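PDB 4FAJ: PrgZ from Enterococcus faecalis, which binds peptide pheromone as a membrane-anchored extracellular substrate-binding protein and, as in its family, probably serves peptide transport across the membrane. Local coordinates for residues A[370-375]-A[509-514]; A[261-266]-A[556-561]; A[330-335]-A[411-416]. All coordinates share one frame; numbering follows the deposited sequence.

The three contacts differ in chemistry as well as in place. Contact 2 is buried and the most polar: two lysines of 556-561 reach the aspartates of a zinc site in 261-266. Contacts 1 and 3 are partly buried and have no hydrogen bond between their segments. In contact 1 a loop lies against an indole at the start of helix 510-524, and its zinc ligand, Glu370, stands apart from the interface. Contact 3 is a leucine cluster between a short helical turn and a sheet strand. Contacts 2 and 3 lie on opposite sides of the chain's centre, about 49 Å apart between contact centres; contacts 1 and 3 are nested in the loop that contact 2 closes.

Contact 1 of 3, residues A[370-375]-A[509-514]; sequences EMAFNP and KRWQEL. With ZN (zinc ion), chain H.
Trp511 carries most of this contact between the loop 370-375 and the first turn of helix 510-524, supplying about half of the 209 Å² buried. Its CG lies anti to the backbone N (chi1 -161°), which sends the indole out from the helix to the loop.

Asn374 lies across one side of the indole: its CA stands 3.9 Å from the centroid of the Trp511 six-membered ring and 19° off the ring normal, a CH-pi geometry. Over the same face, Asn374 ND2 comes within 3.2 Å of Trp511 CD1, the amide plane turned 43° from the ring plane. ND2 and NE1 are both donors and form no bond with each other; the amide is instead fixed by its other atom, since Asn374 OD1 accepts from the backbone N of Val376.

Ala372 CB makes the apolar contact, touching Trp511 CH2 at 3.9 Å. Main-chain atoms of 372-374 line the same end of the ring: the carbonyl carbon of Ala372 sits at the edge, near the ring plane, and Phe373 C approaches Trp511 CH2 obliquely at 3.5 Å. Phe381 stacks edge-to-face on Trp511 and is hydrogen-bonded through its backbone to Ala372, and so contacts both segments.

Metal coordination is separate from this interface: Glu370 OE2 binds a zinc ion at 2.2 Å, and Glu370 does not touch 509-514. Beside Trp511, Arg510 forms a salt bridge with Asp475. In this family 5 solute-binding protein, the N-terminal turn of helix 510-524, with Lys509 at the N-cap position, thus presents Trp511 to the loop between strand 361-362 and helix 391-402.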
loop_
_atom_site.group_PDB
_atom_site.type_symbol
_atom_site.label_atom_id
_atom_site.label_comp_id
_atom_site.label_asym_id
_atom_site.label_seq_id
_atom_site.Cartn_x
_atom_site.Cartn_y
_atom_site.Cartn_z
ATOM N N GLU A 370 5.542 14.454 -5.998
ATOM C CA GLU A 370 4.433 14.474 -6.967
ATOM C C GLU A 370 3.146 13.845 -6.440
ATOM O O GLU A 370 2.296 13.446 -7.222
ATOM C CB GLU A 370 4.799 13.782 -8.299
ATOM C CG GLU A 370 6.188 14.042 -8.830
ATOM C CD GLU A 370 6.493 15.497 -9.016
ATOM O OE1 GLU A 370 5.554 16.296 -9.271
ATOM O OE2 GLU A 370 7.694 15.845 -8.924
ATOM N N MET A 371 3.005 13.746 -5.127
ATOM C CA MET A 371 1.844 13.115 -4.525
ATOM C C MET A 371 0.904 14.178 -3.985
ATOM O O MET A 371 -0.271 14.218 -4.351
ATOM C CB MET A 371 2.283 12.180 -3.391
ATOM C CG MET A 371 1.168 11.477 -2.631
ATOM S SD MET A 371 1.773 10.800 -1.063
ATOM C CE MET A 371 1.662 12.227 0.022
ATOM N N ALA A 372 1.422 15.019 -3.098
ATOM C CA ALA A 372 0.599 15.971 -2.354
ATOM C C ALA A 372 1.113 17.388 -2.546
ATOM O O ALA A 372 2.303 17.652 -2.365
ATOM C CB ALA A 372 0.603 15.620 -0.896
ATOM N N PHE A 373 0.207 18.296 -2.896
ATOM C CA PHE A 373 0.544 19.700 -3.132
ATOM C C PHE A 373 -0.272 20.616 -2.214
ATOM O O PHE A 373 -1.449 20.363 -1.939
ATOM C CB PHE A 373 0.299 20.076 -4.595
ATOM C CG PHE A 373 1.105 19.266 -5.568
ATOM C CD1 PHE A 373 2.364 19.687 -5.967
ATOM C CD2 PHE A 373 0.603 18.075 -6.087
ATOM C CE1 PHE A 373 3.123 18.935 -6.862
ATOM C CE2 PHE A 373 1.352 17.318 -6.982
ATOM C CZ PHE A 373 2.617 17.756 -7.372
ATOM N N ASN A 374 0.369 21.671 -1.731
ATOM C CA ASN A 374 -0.259 22.608 -0.811
ATOM C C ASN A 374 -1.400 23.333 -1.533
ATOM O O ASN A 374 -1.198 23.860 -2.625
ATOM C CB ASN A 374 0.792 23.618 -0.344
ATOM C CG ASN A 374 0.349 24.446 0.851
ATOM O OD1 ASN A 374 -0.816 24.812 0.990
ATOM N ND2 ASN A 374 1.301 24.763 1.716
ATOM N N PRO A 375 -2.610 23.339 -0.948
ATOM C CA PRO A 375 -3.720 24.077 -1.564
ATOM C C PRO A 375 -3.436 25.564 -1.746
ATOM O O PRO A 375 -3.784 26.135 -2.780
ATOM C CB PRO A 375 -4.862 23.881 -0.560
ATOM C CG PRO A 375 -4.562 22.616 0.091
ATOM C CD PRO A 375 -3.060 22.602 0.244
ATOM N N LYS A 509 -2.053 25.772 9.960
ATOM C CA LYS A 509 -0.650 25.405 9.834
ATOM C C LYS A 509 -0.411 23.892 9.699
ATOM O O LYS A 509 0.728 23.459 9.793
ATOM C CB LYS A 509 0.124 25.897 11.058
ATOM C CG LYS A 509 0.086 27.399 11.273
ATOM C CD LYS A 509 0.787 28.150 10.133
ATOM C CE LYS A 509 1.742 29.216 10.673
ATOM N NZ LYS A 509 1.079 30.119 11.661
ATOM N N ARG A 510 -1.463 23.109 9.448
ATOM C CA ARG A 510 -1.359 21.644 9.418
ATOM C C ARG A 510 -0.197 21.169 8.541
ATOM O O ARG A 510 0.610 20.342 8.973
ATOM C CB ARG A 510 -2.671 21.017 8.941
ATOM C CG ARG A 510 -2.610 19.501 8.775
ATOM C CD ARG A 510 -3.959 18.919 8.441
ATOM N NE ARG A 510 -3.875 17.479 8.254
ATOM C CZ ARG A 510 -3.621 16.869 7.095
ATOM N NH1 ARG A 510 -3.428 17.564 5.975
ATOM N NH2 ARG A 510 -3.567 15.549 7.059
ATOM N N TRP A 511 -0.120 21.712 7.324
ATOM C CA TRP A 511 0.921 21.371 6.352
ATOM C C TRP A 511 2.310 21.526 6.944
ATOM O O TRP A 511 3.167 20.651 6.805
ATOM C CB TRP A 511 0.797 22.293 5.138
ATOM C CG TRP A 511 1.465 21.832 3.880
ATOM C CD1 TRP A 511 2.620 22.321 3.331
ATOM C CD2 TRP A 511 0.968 20.856 2.964
ATOM N NE1 TRP A 511 2.887 21.684 2.139
ATOM C CE2 TRP A 511 1.883 20.784 1.890
ATOM C CE3 TRP A 511 -0.154 20.015 2.953
ATOM C CZ2 TRP A 511 1.708 19.909 0.821
ATOM C CZ3 TRP A 511 -0.325 19.152 1.887
ATOM C CH2 TRP A 511 0.597 19.109 0.834
ATOM N N GLN A 512 2.511 22.641 7.630
ATOM C CA GLN A 512 3.794 22.957 8.210
ATOM C C GLN A 512 4.081 22.019 9.383
ATOM O O GLN A 512 5.224 21.608 9.590
ATOM C CB GLN A 512 3.837 24.423 8.660
ATOM C CG GLN A 512 3.911 25.448 7.506
ATOM C CD GLN A 512 2.626 25.543 6.675
ATOM O OE1 GLN A 512 1.516 25.298 7.173
ATOM N NE2 GLN A 512 2.780 25.883 5.386
ATOM N N GLU A 513 3.040 21.674 10.136
ATOM C CA GLU A 513 3.214 20.807 11.300
ATOM C C GLU A 513 3.539 19.382 10.893
ATOM O O GLU A 513 4.379 18.739 11.525
ATOM C CB GLU A 513 1.991 20.852 12.220
ATOM C CG GLU A 513 1.746 22.229 12.823
ATOM C CD GLU A 513 2.906 22.724 13.657
ATOM O OE1 GLU A 513 3.135 22.159 14.747
ATOM O OE2 GLU A 513 3.585 23.685 13.225
ATOM N N LEU A 514 2.889 18.890 9.842
ATOM C CA LEU A 514 3.217 17.574 9.299
ATOM C C LEU A 514 4.642 17.527 8.753
ATOM O O LEU A 514 5.307 16.508 8.872
ATOM C CB LEU A 514 2.234 17.155 8.204
ATOM C CG LEU A 514 0.784 16.906 8.630
ATOM C CD1 LEU A 514 -0.038 16.389 7.430
ATOM C CD2 LEU A 514 0.690 15.949 9.812
HETATM ZN ZN ZN H . 7.633 17.996 -9.105
#

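Contact 2 of 3, residues A[261-266]-A[556-561]. With ZN (zinc ion), chain E.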
loop_
_atom_site.group_PDB
_atom_site.type_symbol
_atom_site.label_atom_id
_atom_site.label_comp_id
_atom_site.label_asym_id
_atom_site.label_seq_id
_atom_site.Cartn_x
_atom_site.Cartn_y
_atom_site.Cartn_z
ATOM N N TYR A 261 -23.131 -7.227 -12.040
ATOM C CA TYR A 261 -22.581 -5.917 -11.690
ATOM C C TYR A 261 -23.476 -4.797 -12.223
ATOM O O TYR A 261 -23.930 -4.862 -13.372
ATOM C CB TYR A 261 -21.169 -5.796 -12.264
ATOM C CG TYR A 261 -20.507 -4.458 -12.048
ATOM C CD1 TYR A 261 -20.417 -3.895 -10.778
ATOM C CD2 TYR A 261 -19.952 -3.755 -13.122
ATOM C CE1 TYR A 261 -19.794 -2.660 -10.583
ATOM C CE2 TYR A 261 -19.334 -2.529 -12.936
ATOM C CZ TYR A 261 -19.261 -1.979 -11.678
ATOM O OH TYR A 261 -18.644 -0.759 -11.511
ATOM N N TRP A 262 -23.729 -3.770 -11.404
ATOM C CA TRP A 262 -24.711 -2.741 -11.776
ATOM C C TRP A 262 -24.304 -2.023 -13.059
ATOM O O TRP A 262 -25.160 -1.636 -13.833
ATOM C CB TRP A 262 -24.971 -1.732 -10.641
ATOM C CG TRP A 262 -23.838 -0.793 -10.373
ATOM C CD1 TRP A 262 -22.854 -0.944 -9.436
ATOM C CD2 TRP A 262 -23.561 0.438 -11.046
ATOM N NE1 TRP A 262 -21.990 0.113 -9.487
ATOM C CE2 TRP A 262 -22.389 0.973 -10.470
ATOM C CE3 TRP A 262 -24.175 1.130 -12.092
ATOM C CZ2 TRP A 262 -21.824 2.181 -10.898
ATOM C CZ3 TRP A 262 -23.617 2.333 -12.516
ATOM C CH2 TRP A 262 -22.460 2.851 -11.912
ATOM N N ASP A 263 -22.998 -1.848 -13.268
ATOM C CA ASP A 263 -22.489 -1.169 -14.448
ATOM C C ASP A 263 -21.828 -2.129 -15.441
ATOM O O ASP A 263 -20.878 -1.757 -16.136
ATOM C CB ASP A 263 -21.498 -0.094 -14.015
ATOM C CG ASP A 263 -21.413 1.061 -14.987
ATOM O OD1 ASP A 263 -22.250 1.174 -15.899
ATOM O OD2 ASP A 263 -20.485 1.872 -14.823
ATOM N N GLN A 264 -22.354 -3.351 -15.533
ATOM C CA GLN A 264 -21.821 -4.358 -16.453
ATOM C C GLN A 264 -21.767 -3.888 -17.920
ATOM O O GLN A 264 -20.906 -4.335 -18.686
ATOM C CB GLN A 264 -22.607 -5.674 -16.334
ATOM C CG GLN A 264 -24.058 -5.621 -16.837
ATOM C CD GLN A 264 -24.176 -5.712 -18.359
ATOM O OE1 GLN A 264 -23.368 -6.365 -19.023
ATOM N NE2 GLN A 264 -25.196 -5.050 -18.916
ATOM N N LYS A 265 -22.667 -2.980 -18.301
ATOM C CA LYS A 265 -22.688 -2.442 -19.671
ATOM C C LYS A 265 -21.367 -1.764 -20.104
ATOM O O LYS A 265 -21.062 -1.705 -21.296
ATOM C CB LYS A 265 -23.868 -1.477 -19.858
ATOM C CG LYS A 265 -23.634 -0.070 -19.307
ATOM C CD LYS A 265 -24.839 0.845 -19.563
ATOM C CE LYS A 265 -24.636 2.218 -18.934
ATOM N NZ LYS A 265 -24.493 2.133 -17.455
ATOM N N ASP A 266 -20.595 -1.264 -19.143
ATOM C CA ASP A 266 -19.291 -0.634 -19.422
ATOM C C ASP A 266 -18.108 -1.609 -19.521
ATOM O O ASP A 266 -16.999 -1.205 -19.882
ATOM C CB ASP A 266 -18.964 0.381 -18.319
ATOM C CG ASP A 266 -19.674 1.706 -18.499
ATOM O OD1 ASP A 266 -20.527 1.845 -19.398
ATOM O OD2 ASP A 266 -19.368 2.623 -17.710
ATOM N N ASP A 556 -7.117 -0.393 -12.491
ATOM C CA ASP A 556 -8.552 -0.581 -12.651
ATOM C C ASP A 556 -8.813 -1.054 -14.082
ATOM O O ASP A 556 -8.614 -0.311 -15.052
ATOM C CB ASP A 556 -9.310 0.719 -12.368
ATOM C CG ASP A 556 -10.825 0.534 -12.378
ATOM O OD1 ASP A 556 -11.296 -0.584 -12.674
ATOM O OD2 ASP A 556 -11.543 1.509 -12.062
ATOM N N TYR A 557 -9.238 -2.304 -14.197
ATOM C CA TYR A 557 -9.467 -2.940 -15.490
ATOM C C TYR A 557 -10.929 -2.868 -15.957
ATOM O O TYR A 557 -11.282 -3.451 -16.982
ATOM C CB TYR A 557 -9.052 -4.402 -15.397
ATOM C CG TYR A 557 -7.632 -4.609 -14.916
ATOM C CD1 TYR A 557 -6.559 -4.134 -15.645
ATOM C CD2 TYR A 557 -7.365 -5.302 -13.734
ATOM C CE1 TYR A 557 -5.245 -4.336 -15.213
ATOM C CE2 TYR A 557 -6.075 -5.504 -13.300
ATOM C CZ TYR A 557 -5.012 -5.029 -14.051
ATOM O OH TYR A 557 -3.720 -5.230 -13.616
ATOM N N LYS A 558 -11.772 -2.154 -15.212
ATOM C CA LYS A 558 -13.209 -2.128 -15.469
ATOM C C LYS A 558 -13.550 -1.886 -16.947
ATOM O O LYS A 558 -14.367 -2.597 -17.519
ATOM C CB LYS A 558 -13.894 -1.057 -14.606
ATOM C CG LYS A 558 -15.383 -0.839 -14.937
ATOM C CD LYS A 558 -16.044 0.116 -13.931
ATOM C CE LYS A 558 -17.406 0.553 -14.415
ATOM N NZ LYS A 558 -18.001 1.579 -13.522
ATOM N N LYS A 559 -12.931 -0.874 -17.543
ATOM C CA LYS A 559 -13.266 -0.458 -18.902
ATOM C C LYS A 559 -12.222 -0.932 -19.920
ATOM O O LYS A 559 -12.236 -0.507 -21.079
ATOM C CB LYS A 559 -13.444 1.062 -18.963
ATOM C CG LYS A 559 -14.659 1.577 -18.199
ATOM C CD LYS A 559 -14.858 3.085 -18.436
ATOM C CE LYS A 559 -15.777 3.742 -17.392
ATOM N NZ LYS A 559 -17.169 3.974 -17.890
ATOM N N MET A 560 -11.346 -1.841 -19.495
ATOM C CA MET A 560 -10.325 -2.428 -20.365
ATOM C C MET A 560 -10.957 -3.072 -21.598
ATOM O O MET A 560 -12.029 -3.670 -21.500
ATOM C CB MET A 560 -9.534 -3.484 -19.585
ATOM C CG MET A 560 -8.453 -4.227 -20.354
ATOM S SD MET A 560 -7.594 -5.390 -19.263
ATOM C CE MET A 560 -6.401 -6.078 -20.405
ATOM N N ARG A 561 -10.294 -2.950 -22.745
ATOM C CA ARG A 561 -10.701 -3.669 -23.959
ATOM C C ARG A 561 -9.505 -3.996 -24.858
ATOM O O ARG A 561 -8.445 -3.387 -24.734
ATOM C CB ARG A 561 -11.747 -2.874 -24.743
ATOM C CG ARG A 561 -11.215 -1.625 -25.415
ATOM C CD ARG A 561 -12.326 -0.863 -26.127
ATOM N NE ARG A 561 -11.771 0.098 -27.081
ATOM C CZ ARG A 561 -11.405 1.346 -26.790
ATOM N NH1 ARG A 561 -11.540 1.830 -25.568
ATOM N NH2 ARG A 561 -10.905 2.128 -27.741
HETATM ZN ZN ZN E . -20.425 3.411 -16.261
HETATM O O HOH W 1 -15.384 -1.369 -21.873
#
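Two type I beta turns, Tyr261 to Gln264 and Tyr557 to Met560, face each other beside a zinc site formed by Asp263 and Asp266. Asp263 OD2 binds the metal at 2.1 Å and Asp266 OD2 at 2.0 Å, so these two oxygens can lie close together without a hydrogen bond.

Each also receives a lysine. Lys558, extended throughout and crossing Asp263 at about a right angle, makes a salt-bridge hydrogen bond from NZ to the anti lone pair of Asp263 OD2 at 2.8 Å. Lys558 NZ also donates to Tyr261 OH at 3.2 Å, and Lys558 CE lies at the edge of the Tyr261 ring; the strongest partner of the hydroxyl is Glu92, by a hydrogen bond with its OE2. Lys559 runs alongside Asp266, and Lys559 NZ makes a salt-bridge hydrogen bond to Asp266 OD2 at 2.6 Å, from 54° above the carboxylate plane. Asp263 OD1 takes a salt bridge from Lys265 NZ. This surplus of positive charge would help keep both aspartates ionised.

Behind Lys558, Asp556 makes an Asx turn, its OD1 accepting from Lys558 N, while OD2 pairs with Arg96. A water donates to Asp266 O at 2.6 Å and, weakly, to Lys559 O.

Contact 3 of 3, residues A[330-335]-A[411-416]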
loop_
_atom_site.group_PDB
_atom_site.type_symbol
_atom_site.label_atom_id
_atom_site.label_comp_id
_atom_site.label_asym_id
_atom_site.label_seq_id
_atom_site.Cartn_x
_atom_site.Cartn_y
_atom_site.Cartn_z
ATOM N N ASN A 330 16.885 -5.509 19.582
ATOM C CA ASN A 330 18.150 -5.341 18.881
ATOM C C ASN A 330 18.932 -4.156 19.437
ATOM O O ASN A 330 18.500 -3.002 19.342
ATOM C CB ASN A 330 17.931 -5.190 17.377
ATOM C CG ASN A 330 19.231 -5.245 16.595
ATOM O OD1 ASN A 330 19.934 -4.249 16.469
ATOM N ND2 ASN A 330 19.560 -6.421 16.073
ATOM N N LYS A 331 20.105 -4.455 19.986
ATOM C CA LYS A 331 20.919 -3.464 20.672
ATOM C C LYS A 331 21.549 -2.464 19.711
ATOM O O LYS A 331 21.673 -1.287 20.047
ATOM C CB LYS A 331 22.000 -4.159 21.506
ATOM C CG LYS A 331 21.448 -5.160 22.521
ATOM C CD LYS A 331 20.305 -4.557 23.339
ATOM C CE LYS A 331 20.137 -5.248 24.681
ATOM N NZ LYS A 331 19.218 -4.459 25.552
ATOM N N LEU A 332 21.938 -2.927 18.523
ATOM C CA LEU A 332 22.482 -2.039 17.502
ATOM C C LEU A 332 21.449 -0.997 17.037
ATOM O O LEU A 332 21.736 0.197 17.027
ATOM C CB LEU A 332 22.996 -2.831 16.296
ATOM C CG LEU A 332 24.392 -3.457 16.388
ATOM C CD1 LEU A 332 24.638 -4.355 15.184
ATOM C CD2 LEU A 332 25.472 -2.388 16.467
ATOM N N LEU A 333 20.251 -1.440 16.663
ATOM C CA LEU A 333 19.264 -0.528 16.049
ATOM C C LEU A 333 18.572 0.376 17.063
ATOM O O LEU A 333 17.932 1.354 16.692
ATOM C CB LEU A 333 18.236 -1.310 15.224
ATOM C CG LEU A 333 18.835 -1.991 13.987
ATOM C CD1 LEU A 333 17.783 -2.760 13.227
ATOM C CD2 LEU A 333 19.531 -0.963 13.077
ATOM N N GLN A 334 18.719 0.042 18.341
ATOM C CA GLN A 334 18.312 0.908 19.448
ATOM C C GLN A 334 19.230 2.145 19.565
ATOM O O GLN A 334 18.820 3.182 20.082
ATOM C CB GLN A 334 18.301 0.062 20.739
ATOM C CG GLN A 334 18.424 0.770 22.073
ATOM C CD GLN A 334 18.310 -0.226 23.227
ATOM O OE1 GLN A 334 17.234 -0.779 23.470
ATOM N NE2 GLN A 334 19.416 -0.473 23.922
ATOM N N ASN A 335 20.457 2.038 19.058
ATOM C CA ASN A 335 21.415 3.145 19.107
ATOM C C ASN A 335 21.192 4.137 17.949
ATOM O O ASN A 335 21.287 3.773 16.773
ATOM C CB ASN A 335 22.843 2.577 19.125
ATOM C CG ASN A 335 23.911 3.637 19.330
ATOM O OD1 ASN A 335 24.226 4.381 18.415
ATOM N ND2 ASN A 335 24.499 3.681 20.527
ATOM N N THR A 411 27.943 -8.011 16.070
ATOM C CA THR A 411 28.164 -6.944 15.098
ATOM C C THR A 411 27.617 -7.416 13.761
ATOM O O THR A 411 28.350 -7.529 12.772
ATOM C CB THR A 411 29.651 -6.599 14.978
ATOM O OG1 THR A 411 30.403 -7.797 14.740
ATOM C CG2 THR A 411 30.130 -5.963 16.252
ATOM N N SER A 412 26.316 -7.698 13.765
ATOM C CA SER A 412 25.640 -8.311 12.634
ATOM C C SER A 412 24.175 -7.873 12.552
ATOM O O SER A 412 23.489 -7.763 13.574
ATOM C CB SER A 412 25.719 -9.835 12.754
ATOM O OG SER A 412 24.752 -10.465 11.941
ATOM N N LEU A 413 23.709 -7.635 11.326
ATOM C CA LEU A 413 22.324 -7.262 11.076
ATOM C C LEU A 413 21.767 -8.077 9.920
ATOM O O LEU A 413 22.392 -8.175 8.868
ATOM C CB LEU A 413 22.218 -5.777 10.746
ATOM C CG LEU A 413 22.527 -4.804 11.878
ATOM C CD1 LEU A 413 22.463 -3.381 11.362
ATOM C CD2 LEU A 413 21.573 -4.999 13.052
ATOM N N ASP A 414 20.590 -8.653 10.121
ATOM C CA ASP A 414 19.899 -9.357 9.057
ATOM C C ASP A 414 18.947 -8.423 8.306
ATOM O O ASP A 414 18.307 -7.564 8.913
ATOM C CB ASP A 414 19.105 -10.534 9.605
ATOM C CG ASP A 414 18.454 -11.327 8.500
ATOM O OD1 ASP A 414 19.207 -11.890 7.684
ATOM O OD2 ASP A 414 17.203 -11.339 8.418
ATOM N N LEU A 415 18.861 -8.620 6.989
ATOM C CA LEU A 415 18.016 -7.822 6.115
ATOM C C LEU A 415 17.011 -8.720 5.381
ATOM O O LEU A 415 17.389 -9.499 4.496
ATOM C CB LEU A 415 18.889 -7.066 5.103
ATOM C CG LEU A 415 18.176 -6.234 4.035
ATOM C CD1 LEU A 415 17.122 -5.313 4.656
ATOM C CD2 LEU A 415 19.189 -5.430 3.233
ATOM N N LEU A 416 15.740 -8.613 5.757
ATOM C CA LEU A 416 14.663 -9.353 5.101
ATOM C C LEU A 416 14.255 -8.686 3.793
ATOM O O LEU A 416 14.067 -7.462 3.733
ATOM C CB LEU A 416 13.424 -9.460 6.002
ATOM C CG LEU A 416 13.452 -10.433 7.176
ATOM C CD1 LEU A 416 12.069 -10.505 7.829
ATOM C CD2 LEU A 416 13.939 -11.819 6.736
#
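A short, weakly bonded helical turn at 331-334 rests against the start of strand 412-418, which belongs to a mixed sheet of this periplasmic-binding-protein-like fold, where it runs parallel to strands 442-448 and 464-470. The contact buries 198 Å² in all, with no hydrogen bond between the segments, so its cohesion is chiefly apolar.

Leu413 is the central residue of the contact. Its CB points toward the helical turn, and with CG anti to the carbonyl carbon (chi1 -68°) CD2 meets Leu332 and Asn330 most closely, while CD1 meets Leu333. Leu413 CD2 lies 3.8 Å from Leu332 CD1, the two side chains crossing obliquely. Leu413 CD1 meets Leu333 CD2 tip to tip at 4.2 Å. Leu332 CD1 also rests 3.9 Å from the carbonyl oxygen of Ser412, which brings the leucine against the strand backbone as well as the Leu413 side chain. CB of Thr411 and of Ser412 points away, and the part of these residues is mainly played by main-chain atoms. The backbone N of Ser412 is buried here without a hydrogen-bond partner in the model. Around the cluster, Leu464 and Thr463 touch both Leu333 and Leu413, and Met324 touches Leu333, linking the turn to strands 311-324 and 464-470.

Asn330 also packs on Leu413, crossing it at about a right angle with its amide against the CD2 methyl, OD1 and ND2 each 3.9 Å from Leu413 CD2. The amide is held by its role as N-cap of the turn: Asn330 OD1 accepts from Leu333 N at 2.8 Å, with an N-H...O angle of 159° and the donor in the carbonyl plane.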